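Local coordinates for hypothetical protein (Pyrococcus furiosus, PDB 1YB3) that is of unknown function, a conserved protein of the DUF3201 family from a hyperthermophilic archaeon, at residues Leu36-Ala50 with Met61-Gly73. Numbering follows the deposited sequence. Where two conformers were deposited one is given.
Sequences LKGFTVEEVSEVFNA and MKYPHPAFAVKPG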
ATOM      1  N   LEU A  36      -0.668 -15.693  -6.262  1.00 20.25           N
ATOM      2  CA  LEU A  36      -1.348 -14.693  -7.106  1.00 17.72           C
ATOM      3  C   LEU A  36      -1.218 -15.043  -8.586  1.00 20.70           C
ATOM      4  O   LEU A  36      -0.719 -14.260  -9.414  1.00 18.32           O
ATOM      5  CB  LEU A  36      -0.817 -13.269  -6.820  1.00 18.58           C
ATOM      6  CG  LEU A  36      -1.001 -12.731  -5.395  1.00 18.88           C
ATOM      7  CD1 LEU A  36      -0.568 -11.275  -5.365  1.00 16.74           C
ATOM      8  CD2 LEU A  36      -2.417 -12.834  -4.921  1.00 20.35           C
ATOM      9  N   LYS A  37      -1.679 -16.242  -8.929  1.00 19.10           N
ATOM     10  CA  LYS A  37      -1.597 -16.676 -10.310  1.00 20.93           C
ATOM     11  C   LYS A  37      -2.502 -15.769 -11.146  1.00 17.07           C
ATOM     12  O   LYS A  37      -3.595 -15.416 -10.710  1.00 17.90           O
ATOM     13  CB  LYS A  37      -2.016 -18.145 -10.426  1.00 22.85           C
ATOM     14  CG  LYS A  37      -0.950 -19.144  -9.930  1.00 22.86           C
ATOM     15  CD  LYS A  37      -1.356 -20.574 -10.306  1.00 26.39           C
ATOM     16  CE  LYS A  37      -0.303 -21.581  -9.843  1.00 30.83           C
ATOM     17  NZ  LYS A  37      -0.144 -21.510  -8.363  1.00 30.35           N
ATOM     18  N   GLY A  38      -2.017 -15.371 -12.329  1.00 18.27           N
ATOM     19  CA  GLY A  38      -2.719 -14.415 -13.183  1.00 17.38           C
ATOM     20  C   GLY A  38      -2.193 -13.013 -13.003  1.00 19.89           C
ATOM     21  O   GLY A  38      -2.521 -12.115 -13.773  1.00 19.57           O
ATOM     22  N   PHE A  39      -1.373 -12.827 -11.960  1.00 16.51           N
ATOM     23  CA  PHE A  39      -0.696 -11.547 -11.751  1.00 15.77           C
ATOM     24  C   PHE A  39       0.804 -11.707 -11.945  1.00 16.88           C
ATOM     25  O   PHE A  39       1.392 -12.693 -11.498  1.00 16.87           O
ATOM     26  CB  PHE A  39      -0.975 -10.983 -10.356  1.00 16.99           C
ATOM     27  CG  PHE A  39      -2.413 -10.625 -10.116  1.00 16.53           C
ATOM     28  CD1 PHE A  39      -2.911  -9.352 -10.462  1.00 18.18           C
ATOM     29  CD2 PHE A  39      -3.265 -11.536  -9.504  1.00 16.35           C
ATOM     30  CE1 PHE A  39      -4.255  -9.018 -10.230  1.00 18.96           C
ATOM     31  CE2 PHE A  39      -4.614 -11.215  -9.269  1.00 18.25           C
ATOM     32  CZ  PHE A  39      -5.111  -9.942  -9.631  1.00 17.89           C
ATOM     33  N   THR A  40       1.424 -10.750 -12.624  1.00 16.98           N
ATOM     34  CA  THR A  40       2.871 -10.781 -12.808  1.00 17.35           C
ATOM     35  C   THR A  40       3.559 -10.227 -11.564  1.00 17.99           C
ATOM     36  O   THR A  40       3.400  -9.048 -11.234  1.00 17.90           O
ATOM     37  CB  THR A  40       3.289  -9.971 -14.034  1.00 21.14           C
ATOM     38  OG1 THR A  40       2.673 -10.538 -15.200  1.00 21.55           O
ATOM     39  CG2 THR A  40       4.797 -10.001 -14.190  1.00 20.31           C
ATOM     40  N   VAL A  41       4.300 -11.090 -10.886  1.00 16.13           N
ATOM     41  CA  VAL A  41       4.925 -10.722  -9.593  1.00 17.39           C
ATOM     42  C   VAL A  41       6.421 -10.614  -9.836  1.00 18.41           C
ATOM     43  O   VAL A  41       7.071 -11.603 -10.165  1.00 19.44           O
ATOM     44  CB  VAL A  41       4.628 -11.749  -8.491  1.00 18.82           C
ATOM     45  CG1 VAL A  41       5.336 -11.360  -7.191  1.00 18.31           C
ATOM     46  CG2 VAL A  41       3.118 -11.850  -8.219  1.00 17.54           C
ATOM     47  N   GLU A  42       6.960  -9.413  -9.672  1.00 18.73           N
ATOM     48  CA  GLU A  42       8.354  -9.164 -10.019  1.00 19.19           C
ATOM     49  C   GLU A  42       9.271  -9.466  -8.830  1.00 21.56           C
ATOM     50  O   GLU A  42       8.802  -9.822  -7.757  1.00 19.75           O
ATOM     51  CB  GLU A  42       8.536  -7.722 -10.506  1.00 21.62           C
ATOM     52  CG  GLU A  42       7.664  -7.343 -11.716  1.00 25.76           C
ATOM     53  CD  GLU A  42       8.099  -8.035 -13.000  1.00 30.66           C
ATOM     54  OE1 GLU A  42       9.177  -8.669 -13.019  1.00 34.71           O
ATOM     55  OE2 GLU A  42       7.358  -7.947 -14.001  1.00 33.98           O
ATOM     56  N   GLU A  43      10.585  -9.318  -9.037  1.00 21.22           N
ATOM     57  CA  GLU A  43      11.559  -9.584  -7.974  1.00 23.62           C
ATOM     58  C   GLU A  43      11.629  -8.439  -6.968  1.00 21.54           C
ATOM     59  O   GLU A  43      11.287  -7.304  -7.272  1.00 20.07           O
ATOM     60  CB  GLU A  43      12.952  -9.817  -8.567  1.00 27.96           C
ATOM     61  CG  GLU A  43      13.023 -10.953  -9.604  0.65 30.85           C
ATOM     62  CD  GLU A  43      12.721 -12.333  -9.021  0.65 32.27           C
ATOM     63  OE1 GLU A  43      12.790 -12.510  -7.785  0.65 35.03           O
ATOM     64  OE2 GLU A  43      12.417 -13.254  -9.814  0.65 36.49           O
ATOM     65  N   VAL A  44      12.122  -8.743  -5.777  1.00 21.50           N
ATOM     66  CA  VAL A  44      12.322  -7.730  -4.748  1.00 19.81           C
ATOM     67  C   VAL A  44      13.400  -6.749  -5.203  1.00 22.86           C
ATOM     68  O   VAL A  44      14.436  -7.165  -5.738  1.00 24.45           O
ATOM     69  CB  VAL A  44      12.745  -8.378  -3.409  1.00 21.66           C
ATOM     70  CG1 VAL A  44      13.118  -7.313  -2.379  1.00 22.73           C
ATOM     71  CG2 VAL A  44      11.638  -9.289  -2.881  1.00 21.26           C
ATOM     72  N   SER A  45      13.135  -5.461  -5.014  1.00 20.90           N
ATOM     73  CA  SER A  45      14.133  -4.437  -5.278  1.00 24.51           C
ATOM     74  C   SER A  45      14.208  -3.487  -4.082  1.00 25.33           C
ATOM     75  O   SER A  45      13.426  -3.608  -3.130  1.00 23.75           O
ATOM     76  CB  SER A  45      13.815  -3.704  -6.578  1.00 27.97           C
ATOM     77  OG  SER A  45      12.745  -2.791  -6.404  1.00 32.60           O
ATOM     78  N   GLU A  46      15.163  -2.560  -4.113  1.00 24.38           N
ATOM     79  CA  GLU A  46      15.337  -1.635  -3.002  1.00 25.35           C
ATOM     80  C   GLU A  46      14.809  -0.261  -3.355  1.00 25.73           C
ATOM     81  O   GLU A  46      15.140   0.295  -4.406  1.00 27.97           O
ATOM     82  CB  GLU A  46      16.808  -1.570  -2.585  1.00 24.79           C
ATOM     83  CG  GLU A  46      17.375  -2.906  -2.138  1.00 29.67           C
ATOM     84  CD  GLU A  46      16.583  -3.544  -0.986  1.00 32.10           C
ATOM     85  OE1 GLU A  46      16.182  -2.815  -0.046  1.00 34.00           O
ATOM     86  OE2 GLU A  46      16.383  -4.781  -1.010  1.00 34.31           O
ATOM     87  N   VAL A  47      13.962   0.272  -2.489  1.00 20.80           N
ATOM     88  CA  VAL A  47      13.365   1.568  -2.696  1.00 22.44           C
ATOM     89  C   VAL A  47      13.981   2.550  -1.697  1.00 22.70           C
ATOM     90  O   VAL A  47      13.903   2.330  -0.499  1.00 22.12           O
ATOM     91  CB  VAL A  47      11.829   1.507  -2.472  1.00 25.56           C
ATOM     92  CG1 VAL A  47      11.211   2.909  -2.559  1.00 26.79           C
ATOM     93  CG2 VAL A  47      11.170   0.530  -3.484  1.00 26.05           C
ATOM     94  N   PHE A  48      14.597   3.624  -2.209  1.00 25.14           N
ATOM     95  CA  PHE A  48      15.185   4.678  -1.374  1.00 23.84           C
ATOM     96  C   PHE A  48      14.316   5.935  -1.393  1.00 23.61           C
ATOM     97  O   PHE A  48      13.617   6.195  -2.377  1.00 26.36           O
ATOM     98  CB  PHE A  48      16.574   5.079  -1.908  1.00 23.69           C
ATOM     99  CG  PHE A  48      17.623   3.996  -1.833  1.00 22.72           C
ATOM    100  CD1 PHE A  48      18.610   4.024  -0.847  1.00 24.99           C
ATOM    101  CD2 PHE A  48      17.653   2.970  -2.778  1.00 23.64           C
ATOM    102  CE1 PHE A  48      19.597   3.024  -0.788  1.00 20.84           C
ATOM    103  CE2 PHE A  48      18.629   1.962  -2.731  1.00 24.26           C
ATOM    104  CZ  PHE A  48      19.604   1.990  -1.733  1.00 25.57           C
ATOM    105  N   ASN A  49      14.382   6.723  -0.313  1.00 24.14           N
ATOM    106  CA  ASN A  49      13.801   8.083  -0.252  1.00 26.16           C
ATOM    107  C   ASN A  49      12.274   8.165  -0.174  1.00 26.49           C
ATOM    108  O   ASN A  49      11.677   9.233  -0.365  1.00 28.02           O
ATOM    109  CB  ASN A  49      14.357   8.966  -1.384  1.00 27.73           C
ATOM    110  CG  ASN A  49      15.874   9.020  -1.383  1.00 29.85           C
ATOM    111  OD1 ASN A  49      16.514   8.948  -0.329  1.00 31.39           O
ATOM    112  ND2 ASN A  49      16.459   9.136  -2.565  1.00 34.30           N
ATOM    113  N   ALA A  50      11.657   7.035   0.137  1.00 23.96           N
ATOM    114  CA  ALA A  50      10.224   6.966   0.371  1.00 25.62           C
ATOM    115  C   ALA A  50       9.901   7.535   1.756  1.00 24.76           C
ATOM    116  O   ALA A  50      10.745   7.479   2.668  1.00 26.79           O
ATOM    117  CB  ALA A  50       9.762   5.491   0.268  1.00 24.40           C
HETATM  118  N   MSE A  61      12.614   8.228   4.575  1.00 22.65           N
HETATM  119  CA  MSE A  61      13.577   7.159   4.787  1.00 21.87           C
HETATM  120  C   MSE A  61      14.685   7.302   3.758  1.00 22.93           C
HETATM  121  O   MSE A  61      14.503   6.964   2.597  1.00 21.77           O
HETATM  122  CB  MSE A  61      12.909   5.785   4.634  1.00 24.83           C
HETATM  123  CG  MSE A  61      11.747   5.580   5.549  1.00 22.39           C
HETATM  124 SE   MSE A  61      10.862   3.817   5.290  1.00 28.53          SE
HETATM  125  CE  MSE A  61       9.815   4.266   3.674  1.00 27.36           C
ATOM    126  N   LYS A  62      15.849   7.807   4.181  1.00 24.22           N
ATOM    127  CA  LYS A  62      16.990   7.886   3.259  1.00 26.05           C
ATOM    128  C   LYS A  62      17.644   6.503   3.061  1.00 25.90           C
ATOM    129  O   LYS A  62      18.454   6.295   2.145  1.00 31.10           O
ATOM    130  CB  LYS A  62      18.023   8.907   3.759  1.00 31.38           C
ATOM    131  CG  LYS A  62      17.435  10.235   4.211  1.00 35.44           C
ATOM    132  CD  LYS A  62      17.262  11.227   3.066  1.00 39.91           C
ATOM    133  CE  LYS A  62      17.031  12.628   3.612  1.00 41.62           C
ATOM    134  NZ  LYS A  62      17.397  13.698   2.631  1.00 44.95           N
ATOM    135  N   TYR A  63      17.298   5.565   3.937  1.00 22.79           N
ATOM    136  CA  TYR A  63      17.688   4.174   3.804  1.00 15.95           C
ATOM    137  C   TYR A  63      16.719   3.388   2.870  1.00 18.20           C
ATOM    138  O   TYR A  63      15.592   3.814   2.680  1.00 22.62           O
ATOM    139  CB  TYR A  63      17.698   3.539   5.176  1.00 22.61           C
ATOM    140  CG  TYR A  63      16.405   3.656   5.962  1.00 21.84           C
ATOM    141  CD1 TYR A  63      15.443   2.625   5.925  1.00 23.82           C
ATOM    142  CD2 TYR A  63      16.159   4.761   6.788  1.00 22.00           C
ATOM    143  CE1 TYR A  63      14.279   2.713   6.670  1.00 21.87           C
ATOM    144  CE2 TYR A  63      14.981   4.861   7.536  1.00 22.08           C
ATOM    145  CZ  TYR A  63      14.047   3.826   7.467  1.00 22.07           C
ATOM    146  OH  TYR A  63      12.890   3.922   8.213  1.00 22.99           O
ATOM    147  N   PRO A  64      17.189   2.271   2.288  1.00 20.24           N
ATOM    148  CA  PRO A  64      16.328   1.500   1.386  1.00 17.82           C
ATOM    149  C   PRO A  64      15.373   0.633   2.186  1.00 19.44           C
ATOM    150  O   PRO A  64      15.640   0.265   3.326  1.00 19.83           O
ATOM    151  CB  PRO A  64      17.305   0.598   0.662  1.00 19.38           C
ATOM    152  CG  PRO A  64      18.386   0.341   1.689  1.00 19.76           C
ATOM    153  CD  PRO A  64      18.531   1.674   2.379  1.00 19.04           C
ATOM    154  N   HIS A  65      14.244   0.299   1.582  1.00 18.86           N
ATOM    155  CA  HIS A  65      13.414  -0.742   2.135  1.00 17.77           C
ATOM    156  C   HIS A  65      13.012  -1.653   0.970  1.00 18.05           C
ATOM    157  O   HIS A  65      13.024  -1.183  -0.181  1.00 18.05           O
ATOM    158  CB  HIS A  65      12.194  -0.146   2.840  1.00 18.41           C
ATOM    159  CG  HIS A  65      11.129   0.350   1.919  1.00 20.28           C
ATOM    160  ND1 HIS A  65      11.029   1.670   1.539  1.00 21.23           N
ATOM    161  CD2 HIS A  65      10.096  -0.296   1.318  1.00 17.00           C
ATOM    162  CE1 HIS A  65       9.991   1.818   0.733  1.00 24.00           C
ATOM    163  NE2 HIS A  65       9.404   0.641   0.589  1.00 19.91           N
ATOM    164  N   PRO A  66      12.687  -2.939   1.265  1.00 18.84           N
ATOM    165  CA  PRO A  66      12.381  -3.897   0.177  1.00 19.69           C
ATOM    166  C   PRO A  66      10.939  -3.785  -0.345  1.00 21.58           C
ATOM    167  O   PRO A  66      10.017  -3.532   0.424  1.00 19.88           O
ATOM    168  CB  PRO A  66      12.636  -5.260   0.827  1.00 20.91           C
ATOM    169  CG  PRO A  66      12.263  -5.039   2.302  1.00 18.85           C
ATOM    170  CD  PRO A  66      12.626  -3.573   2.601  1.00 18.99           C
ATOM    171  N   ALA A  67      10.767  -3.945  -1.657  1.00 18.07           N
ATOM    172  CA  ALA A  67       9.417  -3.972  -2.242  1.00 17.40           C
ATOM    173  C   ALA A  67       9.469  -4.739  -3.546  1.00 18.56           C
ATOM    174  O   ALA A  67      10.505  -4.786  -4.202  1.00 19.12           O
ATOM    175  CB  ALA A  67       8.873  -2.546  -2.458  1.00 19.18           C
ATOM    176  N   PHE A  68       8.339  -5.321  -3.944  1.00 16.61           N
ATOM    177  CA  PHE A  68       8.260  -5.998  -5.251  1.00 16.12           C
ATOM    178  C   PHE A  68       6.961  -5.623  -5.946  1.00 17.97           C
ATOM    179  O   PHE A  68       5.926  -5.497  -5.289  1.00 16.70           O
ATOM    180  CB  PHE A  68       8.423  -7.528  -5.144  1.00 17.41           C
ATOM    181  CG  PHE A  68       7.422  -8.213  -4.246  1.00 16.71           C
ATOM    182  CD1 PHE A  68       6.230  -8.752  -4.782  1.00 17.23           C
ATOM    183  CD2 PHE A  68       7.659  -8.342  -2.868  1.00 18.05           C
ATOM    184  CE1 PHE A  68       5.314  -9.414  -3.954  1.00 17.05           C
ATOM    185  CE2 PHE A  68       6.755  -8.995  -2.048  1.00 16.24           C
ATOM    186  CZ  PHE A  68       5.553  -9.523  -2.598  1.00 15.27           C
ATOM    187  N   ALA A  69       7.039  -5.417  -7.264  1.00 15.63           N
ATOM    188  CA  ALA A  69       5.869  -5.080  -8.089  1.00 16.73           C
ATOM    189  C   ALA A  69       4.924  -6.267  -8.271  1.00 15.45           C
ATOM    190  O   ALA A  69       5.363  -7.433  -8.396  1.00 16.34           O
ATOM    191  CB  ALA A  69       6.349  -4.616  -9.473  1.00 19.26           C
ATOM    192  N   VAL A  70       3.631  -5.946  -8.286  1.00 15.17           N
ATOM    193  CA  VAL A  70       2.562  -6.869  -8.679  1.00 15.87           C
ATOM    194  C   VAL A  70       1.760  -6.119  -9.744  1.00 16.16           C
ATOM    195  O   VAL A  70       1.096  -5.151  -9.448  1.00 17.50           O
ATOM    196  CB  VAL A  70       1.636  -7.246  -7.501  1.00 14.75           C
ATOM    197  CG1 VAL A  70       0.553  -8.260  -7.967  1.00 17.46           C
ATOM    198  CG2 VAL A  70       2.424  -7.807  -6.296  1.00 16.71           C
ATOM    199  N   LYS A  71       1.877  -6.548 -10.994  1.00 18.57           N
ATOM    200  CA  LYS A  71       1.244  -5.826 -12.105  1.00 16.94           C
ATOM    201  C   LYS A  71      -0.237  -6.201 -12.184  1.00 15.36           C
ATOM    202  O   LYS A  71      -0.591  -7.338 -11.905  1.00 17.48           O
ATOM    203  CB  LYS A  71       1.939  -6.161 -13.408  1.00 21.06           C
ATOM    204  CG  LYS A  71       3.437  -5.859 -13.390  1.00 25.36           C
ATOM    205  CD  LYS A  71       4.001  -5.940 -14.795  1.00 28.44           C
ATOM    206  CE  LYS A  71       5.442  -5.493 -14.806  1.00 33.74           C
ATOM    207  NZ  LYS A  71       5.882  -5.258 -16.214  1.00 35.95           N
ATOM    208  N   PRO A  72      -1.108  -5.247 -12.556  1.00 17.22           N
ATOM    209  CA  PRO A  72      -0.822  -3.872 -12.928  1.00 18.89           C
ATOM    210  C   PRO A  72      -0.925  -2.915 -11.740  1.00 17.49           C
ATOM    211  O   PRO A  72      -1.920  -2.925 -10.996  1.00 18.88           O
ATOM    212  CB  PRO A  72      -1.920  -3.572 -13.961  1.00 19.71           C
ATOM    213  CG  PRO A  72      -3.108  -4.372 -13.467  1.00 19.35           C
ATOM    214  CD  PRO A  72      -2.552  -5.547 -12.675  1.00 18.94           C
ATOM    215  N   GLY A  73       0.113  -2.094 -11.560  1.00 18.17           N
ATOM    216  CA  GLY A  73       0.007  -0.935 -10.669  1.00 17.65           C
ATOM    217  C   GLY A  73       0.169  -1.215  -9.189  1.00 16.00           C
ATOM    218  O   GLY A  73      -0.057  -0.328  -8.347  1.00 19.35           O
TER
HETATM  219  O   HOH W   1      -0.563  -8.997 -14.136  1.00 17.72           O
HETATM  220  O   HOH W   2       9.680  -5.176  -8.370  1.00 19.08           O
HETATM  221  O   HOH W   3       9.660  -2.946  -6.913  1.00 28.98           O
HETATM  222  O   HOH W   4      12.951   4.174   1.198  1.00 26.24           O
HETATM  223  O   HOH W   5      19.039   7.928   0.093  1.00 26.96           O
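Strand 40-47 runs antiparallel along strand 65-71, paired in two ladders, Val41 with Val70 and then Ser45-Val47 with Ala67-His65, the register slipping by one residue between them. Strand 40-47 is one of the two outermost strands, within the chain, of a seven-stranded antiparallel sheet, and 65-71 is its neighbour. At the slip, a water takes the N-H of Ala69 and donates to Glu43 O, bridging the backbones where direct pairing lapses. Ser45 and Ala67 bond both ways, Ser45 N reaching Ala67 O at 2.8 Å, nearly straight at 175°.

Beneath helix 11-35, Val41 CG1 meets Phe68 CD1 at 3.7 Å, while Val44 CG2 approaches CD2 on the other flank of that ring. On the opposite face of the sheet, Val47 and His65 lie side by side: Val47 CB sits over the imidazole, 4.0 Å from its centroid, and Ala50 CB abuts the ring edge. With chi1 at 76°, His65 CG stands between its backbone N and carbonyl carbon, bringing CE1 under Val47; NE2 is hydrogen-bonded to the hydroxyl of Tyr84. A leucine here would probably leave Tyr84 without that partner and Val47 without a flat surface to rest on.

Farther on, Pro64 lies against one face of the Phe48 ring, its CB 3.7 Å from the centroid, and Lys62 O lies at the ring's edge, 3.8 Å from Phe48 CD1.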